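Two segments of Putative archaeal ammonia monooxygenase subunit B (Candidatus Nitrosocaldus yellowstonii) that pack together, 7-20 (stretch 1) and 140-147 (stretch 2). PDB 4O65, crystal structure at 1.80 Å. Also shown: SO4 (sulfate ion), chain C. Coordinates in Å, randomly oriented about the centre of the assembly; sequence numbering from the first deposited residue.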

ATOM      1  N   LEU A   7       2.848  12.144  15.399  1.00 20.16           N
ATOM      2  CA  LEU A   7       1.864  11.228  14.835  1.00 18.87           C
ATOM      3  C   LEU A   7       2.238   9.760  15.034  1.00 16.99           C
ATOM      4  O   LEU A   7       1.485   8.878  14.642  1.00 15.85           O
ATOM      5  CB  LEU A   7       1.661  11.524  13.360  1.00 20.10           C
ATOM      6  CG  LEU A   7       1.096  12.937  13.079  1.00 23.74           C
ATOM      7  CD1 LEU A   7       1.140  13.072  11.559  1.00 27.06           C
ATOM      8  CD2 LEU A   7      -0.333  12.927  13.584  1.00 26.67           C
ATOM      9  N   GLN A   8       3.404   9.503  15.655  1.00 17.76           N
ATOM     10  CA  GLN A   8       3.742   8.119  16.031  1.00 16.80           C
ATOM     11  C   GLN A   8       2.991   7.671  17.302  1.00 16.88           C
ATOM     12  O   GLN A   8       2.799   8.472  18.253  1.00 16.82           O
ATOM     13  CB  GLN A   8       5.248   8.007  16.352  1.00 17.61           C
ATOM     14  CG  GLN A   8       6.129   8.298  15.106  1.00 19.03           C
ATOM     15  CD  GLN A   8       6.508   7.016  14.327  1.00 18.29           C
ATOM     16  OE1 GLN A   8       6.012   5.896  14.592  1.00 19.19           O
ATOM     17  NE2 GLN A   8       7.449   7.170  13.387  1.00 19.13           N
ATOM     18  N   SER A   9       2.607   6.397  17.308  1.00 16.71           N
ATOM     19  CA  SER A   9       2.145   5.775  18.538  1.00 17.48           C
ATOM     20  C   SER A   9       3.306   5.692  19.524  1.00 18.47           C
ATOM     21  O   SER A   9       4.452   5.487  19.118  1.00 19.12           O
ATOM     22  CB  SER A   9       1.653   4.364  18.230  1.00 17.46           C
ATOM     23  OG  SER A   9       1.313   3.691  19.448  1.00 17.54           O
ATOM     24  N   ARG A  10       3.019   5.883  20.808  1.00 17.46           N
ATOM     25  CA  ARG A  10       4.036   5.604  21.850  1.00 20.25           C
ATOM     26  C   ARG A  10       4.183   4.129  22.143  1.00 19.20           C
ATOM     27  O   ARG A  10       5.210   3.709  22.757  1.00 20.59           O
ATOM     28  CB  ARG A  10       3.655   6.299  23.152  1.00 22.12           C
ATOM     29  CG  ARG A  10       3.518   7.822  23.047  1.00 31.00           C
ATOM     30  CD  ARG A  10       4.394   8.535  22.022  1.00 39.56           C
ATOM     31  NE  ARG A  10       4.164   9.977  22.121  1.00 48.53           N
ATOM     32  CZ  ARG A  10       4.059  10.856  21.115  1.00 53.66           C
ATOM     33  NH1 ARG A  10       4.120  10.498  19.819  1.00 46.30           N
ATOM     34  NH2 ARG A  10       3.853  12.135  21.434  1.00 52.15           N
ATOM     35  N   PHE A  11       3.238   3.325  21.659  1.00 18.34           N
ATOM     36  CA  PHE A  11       3.253   1.882  21.932  1.00 18.98           C
ATOM     37  C   PHE A  11       4.160   1.142  20.950  1.00 19.35           C
ATOM     38  O   PHE A  11       4.887   0.231  21.348  1.00 21.08           O
ATOM     39  CB  PHE A  11       1.860   1.284  21.849  1.00 18.55           C
ATOM     40  CG  PHE A  11       0.991   1.495  23.082  1.00 21.45           C
ATOM     41  CD1 PHE A  11       1.038   2.689  23.811  1.00 21.61           C
ATOM     42  CD2 PHE A  11       0.032   0.536  23.448  1.00 21.91           C
ATOM     43  CE1 PHE A  11       0.204   2.886  24.937  1.00 21.84           C
ATOM     44  CE2 PHE A  11      -0.786   0.720  24.567  1.00 22.20           C
ATOM     45  CZ  PHE A  11      -0.705   1.906  25.303  1.00 21.38           C
ATOM     46  N   VAL A  12       4.069   1.484  19.658  1.00 17.71           N
ATOM     47  CA  VAL A  12       4.906   0.804  18.616  1.00 18.05           C
ATOM     48  C   VAL A  12       5.313   1.901  17.654  1.00 18.24           C
ATOM     49  O   VAL A  12       4.438   2.609  17.112  1.00 18.57           O
ATOM     50  CB  VAL A  12       4.134  -0.321  17.843  1.00 18.25           C
ATOM     51  CG1 VAL A  12       5.034  -0.936  16.732  1.00 18.44           C
ATOM     52  CG2 VAL A  12       3.562  -1.415  18.769  1.00 18.33           C
ATOM     53  N   LYS A  13       6.622   2.061  17.423  1.00 19.15           N
ATOM     54  CA  LYS A  13       7.111   3.117  16.511  1.00 19.32           C
ATOM     55  C   LYS A  13       7.320   2.536  15.139  1.00 18.15           C
ATOM     56  O   LYS A  13       7.734   1.379  15.001  1.00 19.09           O
ATOM     57  CB  LYS A  13       8.448   3.675  17.042  1.00 23.04           C
ATOM     58  CG  LYS A  13       8.870   4.950  16.336  1.00 29.68           C
ATOM     59  CD  LYS A  13       9.924   5.780  17.126  1.00 37.91           C
ATOM     60  CE  LYS A  13      10.198   7.033  16.289  1.00 43.54           C
ATOM     61  NZ  LYS A  13      11.477   7.704  16.628  1.00 46.71           N
ATOM     62  N   ILE A  14       7.061   3.335  14.118  1.00 17.21           N
ATOM     63  CA  ILE A  14       7.319   2.936  12.714  1.00 16.99           C
ATOM     64  C   ILE A  14       8.678   3.592  12.383  1.00 18.14           C
ATOM     65  O   ILE A  14       8.792   4.837  12.357  1.00 18.60           O
ATOM     66  CB  ILE A  14       6.233   3.544  11.832  1.00 17.21           C
ATOM     67  CG1 ILE A  14       4.883   2.875  12.190  1.00 16.40           C
ATOM     68  CG2 ILE A  14       6.580   3.391  10.308  1.00 17.97           C
ATOM     69  CD1 ILE A  14       3.702   3.668  11.540  1.00 16.54           C
ATOM     70  N   GLU A  15       9.706   2.767  12.230  1.00 18.33           N
ATOM     71  CA  GLU A  15      11.054   3.270  12.038  1.00 20.02           C
ATOM     72  C   GLU A  15      11.638   2.900  10.652  1.00 19.65           C
ATOM     73  O   GLU A  15      11.175   1.935  10.004  1.00 19.28           O
ATOM     74  CB  GLU A  15      11.967   2.707  13.138  1.00 20.61           C
ATOM     75  CG  GLU A  15      11.462   3.087  14.564  1.00 22.84           C
ATOM     76  CD  GLU A  15      12.434   2.685  15.665  1.00 29.07           C
ATOM     77  OE1 GLU A  15      13.583   2.241  15.367  1.00 28.68           O
ATOM     78  OE2 GLU A  15      12.033   2.784  16.841  1.00 28.17           O
ATOM     79  N   ASP A  16      12.599   3.720  10.201  1.00 20.00           N
ATOM     80  CA  ASP A  16      13.373   3.384   8.971  1.00 22.78           C
ATOM     81  C   ASP A  16      12.482   3.231   7.746  1.00 22.39           C
ATOM     82  O   ASP A  16      12.737   2.406   6.863  1.00 21.90           O
ATOM     83  CB  ASP A  16      14.187   2.150   9.240  1.00 23.63           C
ATOM     84  CG  ASP A  16      15.169   2.390  10.419  1.00 27.34           C
ATOM     85  OD1 ASP A  16      15.888   3.367  10.369  1.00 32.92           O
ATOM     86  OD2 ASP A  16      15.073   1.713  11.402  1.00 30.73           O
ATOM     87  N   GLU A  17      11.428   4.038   7.703  1.00 21.24           N
ATOM     88  CA  GLU A  17      10.469   3.944   6.572  1.00 21.08           C
ATOM     89  C   GLU A  17      11.187   4.361   5.262  1.00 23.48           C
ATOM     90  O   GLU A  17      11.922   5.383   5.245  1.00 23.46           O
ATOM     91  CB  GLU A  17       9.317   4.840   6.882  1.00 21.00           C
ATOM     92  CG  GLU A  17       8.238   4.846   5.801  1.00 21.71           C
ATOM     93  CD  GLU A  17       7.217   5.916   6.076  1.00 23.27           C
ATOM     94  OE1 GLU A  17       6.023   5.592   6.181  1.00 22.38           O
ATOM     95  OE2 GLU A  17       7.599   7.103   6.172  1.00 22.60           O
ATOM     96  N   THR A  18      11.026   3.571   4.160  1.00 20.65           N
ATOM     97  CA  THR A  18      11.675   3.928   2.912  1.00 21.61           C
ATOM     98  C   THR A  18      10.628   3.757   1.833  1.00 20.44           C
ATOM     99  O   THR A  18       9.884   2.788   1.917  1.00 19.30           O
ATOM    100  CB  THR A  18      12.835   2.968   2.570  1.00 24.11           C
ATOM    101  OG1 THR A  18      13.832   3.097   3.586  1.00 29.04           O
ATOM    102  CG2 THR A  18      13.409   3.340   1.220  1.00 24.98           C
ATOM    103  N   PHE A  19      10.600   4.667   0.854  1.00 19.64           N
ATOM    104  CA  PHE A  19       9.664   4.562  -0.253  1.00 19.36           C
ATOM    105  C   PHE A  19      10.503   4.286  -1.482  1.00 18.62           C
ATOM    106  O   PHE A  19      11.553   4.954  -1.716  1.00 20.12           O
ATOM    107  CB  PHE A  19       8.917   5.887  -0.456  1.00 20.06           C
ATOM    108  CG  PHE A  19       7.962   6.211   0.664  1.00 22.15           C
ATOM    109  CD1 PHE A  19       8.430   6.782   1.846  1.00 24.25           C
ATOM    110  CD2 PHE A  19       6.607   5.934   0.521  1.00 23.96           C
ATOM    111  CE1 PHE A  19       7.551   7.075   2.883  1.00 27.05           C
ATOM    112  CE2 PHE A  19       5.703   6.210   1.573  1.00 25.32           C
ATOM    113  CZ  PHE A  19       6.199   6.794   2.745  1.00 22.53           C
ATOM    114  N   SER A  20      10.026   3.365  -2.331  1.00 18.39           N
ATOM    115  CA  SER A  20      10.863   2.983  -3.509  1.00 19.63           C
ATOM    116  C   SER A  20      10.863   4.043  -4.619  1.00 22.39           C
ATOM    117  O   SER A  20      11.694   3.981  -5.526  1.00 23.39           O
ATOM    118  CB  SER A  20      10.371   1.653  -4.107  1.00 19.97           C
ATOM    119  OG  SER A  20       9.002   1.789  -4.536  1.00 18.08           O
ATOM    120  N   LEU A 140       1.370   6.888  12.640  1.00 16.30           N
ATOM    121  CA  LEU A 140       1.735   7.201  11.255  1.00 17.50           C
ATOM    122  C   LEU A 140       3.234   7.419  11.173  1.00 18.26           C
ATOM    123  O   LEU A 140       3.814   8.107  12.051  1.00 19.09           O
ATOM    124  CB  LEU A 140       1.069   8.499  10.800  1.00 18.29           C
ATOM    125  CG  LEU A 140      -0.474   8.424  10.677  1.00 20.40           C
ATOM    126  CD1 LEU A 140      -0.979   9.787  10.218  1.00 21.56           C
ATOM    127  CD2 LEU A 140      -0.896   7.389   9.665  1.00 20.61           C
ATOM    128  N   GLY A 141       3.860   6.853  10.150  1.00 18.43           N
ATOM    129  CA  GLY A 141       5.289   7.138   9.940  1.00 19.09           C
ATOM    130  C   GLY A 141       5.408   8.498   9.234  1.00 20.48           C
ATOM    131  O   GLY A 141       4.407   9.157   8.904  1.00 20.67           O
ATOM    132  N   PRO A 142       6.646   8.922   8.968  1.00 21.88           N
ATOM    133  CA  PRO A 142       6.973  10.183   8.313  1.00 24.14           C
ATOM    134  C   PRO A 142       6.336  10.194   6.913  1.00 25.03           C
ATOM    135  O   PRO A 142       6.228   9.171   6.260  1.00 26.23           O
ATOM    136  CB  PRO A 142       8.518  10.074   8.112  1.00 25.35           C
ATOM    137  CG  PRO A 142       8.982   9.132   9.124  1.00 25.88           C
ATOM    138  CD  PRO A 142       7.839   8.175   9.407  1.00 22.41           C
ATOM    139  N   GLY A 143       5.857  11.324   6.465  1.00 28.47           N
ATOM    140  CA  GLY A 143       5.231  11.258   5.118  1.00 27.79           C
ATOM    141  C   GLY A 143       6.267  11.341   4.009  1.00 28.24           C
ATOM    142  O   GLY A 143       7.431  11.665   4.264  1.00 27.68           O
ATOM    143  N   MET A 144       5.852  11.046   2.776  1.00 24.18           N
ATOM    144  CA  MET A 144       6.659  11.424   1.621  1.00 25.38           C
ATOM    145  C   MET A 144       5.720  11.773   0.476  1.00 24.18           C
ATOM    146  O   MET A 144       4.672  11.132   0.314  1.00 22.36           O
ATOM    147  CB  MET A 144       7.515  10.230   1.257  1.00 28.36           C
ATOM    148  CG  MET A 144       7.823  10.215  -0.188  1.00 34.54           C
ATOM    149  SD  MET A 144       9.430  10.945  -0.067  1.00 43.64           S
ATOM    150  CE  MET A 144      10.198   9.393  -0.427  1.00 35.48           C
ATOM    151  N   SER A 145       6.043  12.839  -0.252  1.00 24.02           N
ATOM    152  CA  SER A 145       5.229  13.256  -1.384  1.00 25.10           C
ATOM    153  C   SER A 145       5.459  12.349  -2.605  1.00 23.75           C
ATOM    154  O   SER A 145       6.591  12.094  -2.974  1.00 24.23           O
ATOM    155  CB  SER A 145       5.474  14.743  -1.692  1.00 27.95           C
ATOM    156  OG  SER A 145       4.628  15.128  -2.759  1.00 32.93           O
ATOM    157  N   ILE A 146       4.372  11.786  -3.156  1.00 22.63           N
ATOM    158  CA  ILE A 146       4.474  10.924  -4.343  1.00 22.37           C
ATOM    159  C   ILE A 146       3.540  11.493  -5.401  1.00 21.29           C
ATOM    160  O   ILE A 146       2.335  11.674  -5.144  1.00 22.46           O
ATOM    161  CB  ILE A 146       4.068   9.473  -4.007  1.00 22.92           C
ATOM    162  CG1 ILE A 146       4.999   8.939  -2.881  1.00 24.59           C
ATOM    163  CG2 ILE A 146       4.110   8.605  -5.283  1.00 24.37           C
ATOM    164  CD1 ILE A 146       4.617   7.550  -2.389  1.00 27.23           C
ATOM    165  N   VAL A 147       4.074  11.721  -6.581  1.00 23.10           N
ATOM    166  CA  VAL A 147       3.234  12.240  -7.709  1.00 23.69           C
ATOM    167  C   VAL A 147       2.891  11.058  -8.618  1.00 22.70           C
ATOM    168  O   VAL A 147       3.794  10.363  -9.080  1.00 24.44           O
ATOM    169  CB  VAL A 147       3.979  13.309  -8.516  1.00 26.16           C
ATOM    170  CG1 VAL A 147       3.100  13.863  -9.646  1.00 26.91           C
ATOM    171  CG2 VAL A 147       4.397  14.457  -7.592  1.00 28.15           C
TER
HETATM  172  S   SO4 C 202       4.410  11.736  25.383  1.00 55.57           S
HETATM  173  O1  SO4 C 202       3.343  10.891  24.852  1.00 43.75           O
HETATM  174  O2  SO4 C 202       3.915  12.486  26.589  1.00 56.22           O
HETATM  175  O3  SO4 C 202       5.557  10.851  25.743  1.00 65.56           O
HETATM  176  O4  SO4 C 202       4.850  12.681  24.322  1.00 55.01           O

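The apolar centre of the contact is built round the ring of Phe-19. Its CA-to-CB bond points toward the other stretch. Met-144 CB lies over one face of the Phe-19 ring, 3.8 Å from its centroid and 22° off the normal, a CH-pi contact. The closest atoms of this pair are Phe-19 CE1 and Met-144 CB, at 3.5 Å. The sulfur is less well placed: Met-144 SD sits 5.3 Å from the centroid of the Phe-19 ring and approaches it obliquely. Ile-146 adds a second apolar contact, with its CD1 3.9 Å from Phe-19 CD2. Met-144 and Ile-146 can both reach the ring because alternate side chains of a strand share a face; Ser-145, between them, is out of reach.

The CA-to-CB bond of Ile-14 also points toward stretch 2. Ile-14 CD1 packs on backbone, 3.5 Å from Gly-141 N. At Gly-141 a CB would clash with Ile-14 CG2 and Glu-17 OE1, at 3.0 Å each, and also with Pro-142 CD in its own stretch, at 2.9 Å.

Near the start of both stretches, Leu-7 CB meets Leu-140 CB at 4.0 Å. Beside them is a backbone hydrogen bond across the contact, from Leu-140 N to Leu-7 O, 2.8 Å long and nearly straight at 165°.

Gln-8 is held within its own stretch. Ile-14 N donates to Gln-8 OE1 at 2.8 Å, and Gln-8 NE2 donates to Ile-14 O at 2.9 Å. This pairing fixes the amide beside stretch 2, with Gln-8 CD 3.7 Å from Leu-140 O.

At the polar edge, Glu-17 OE2 lies 2.5 Å from Pro-142 O. Two oxygens this close suggest a protonated acid, but the geometry does not settle it. Glu-17 OE1 is hydrogen-bonded elsewhere in the structure.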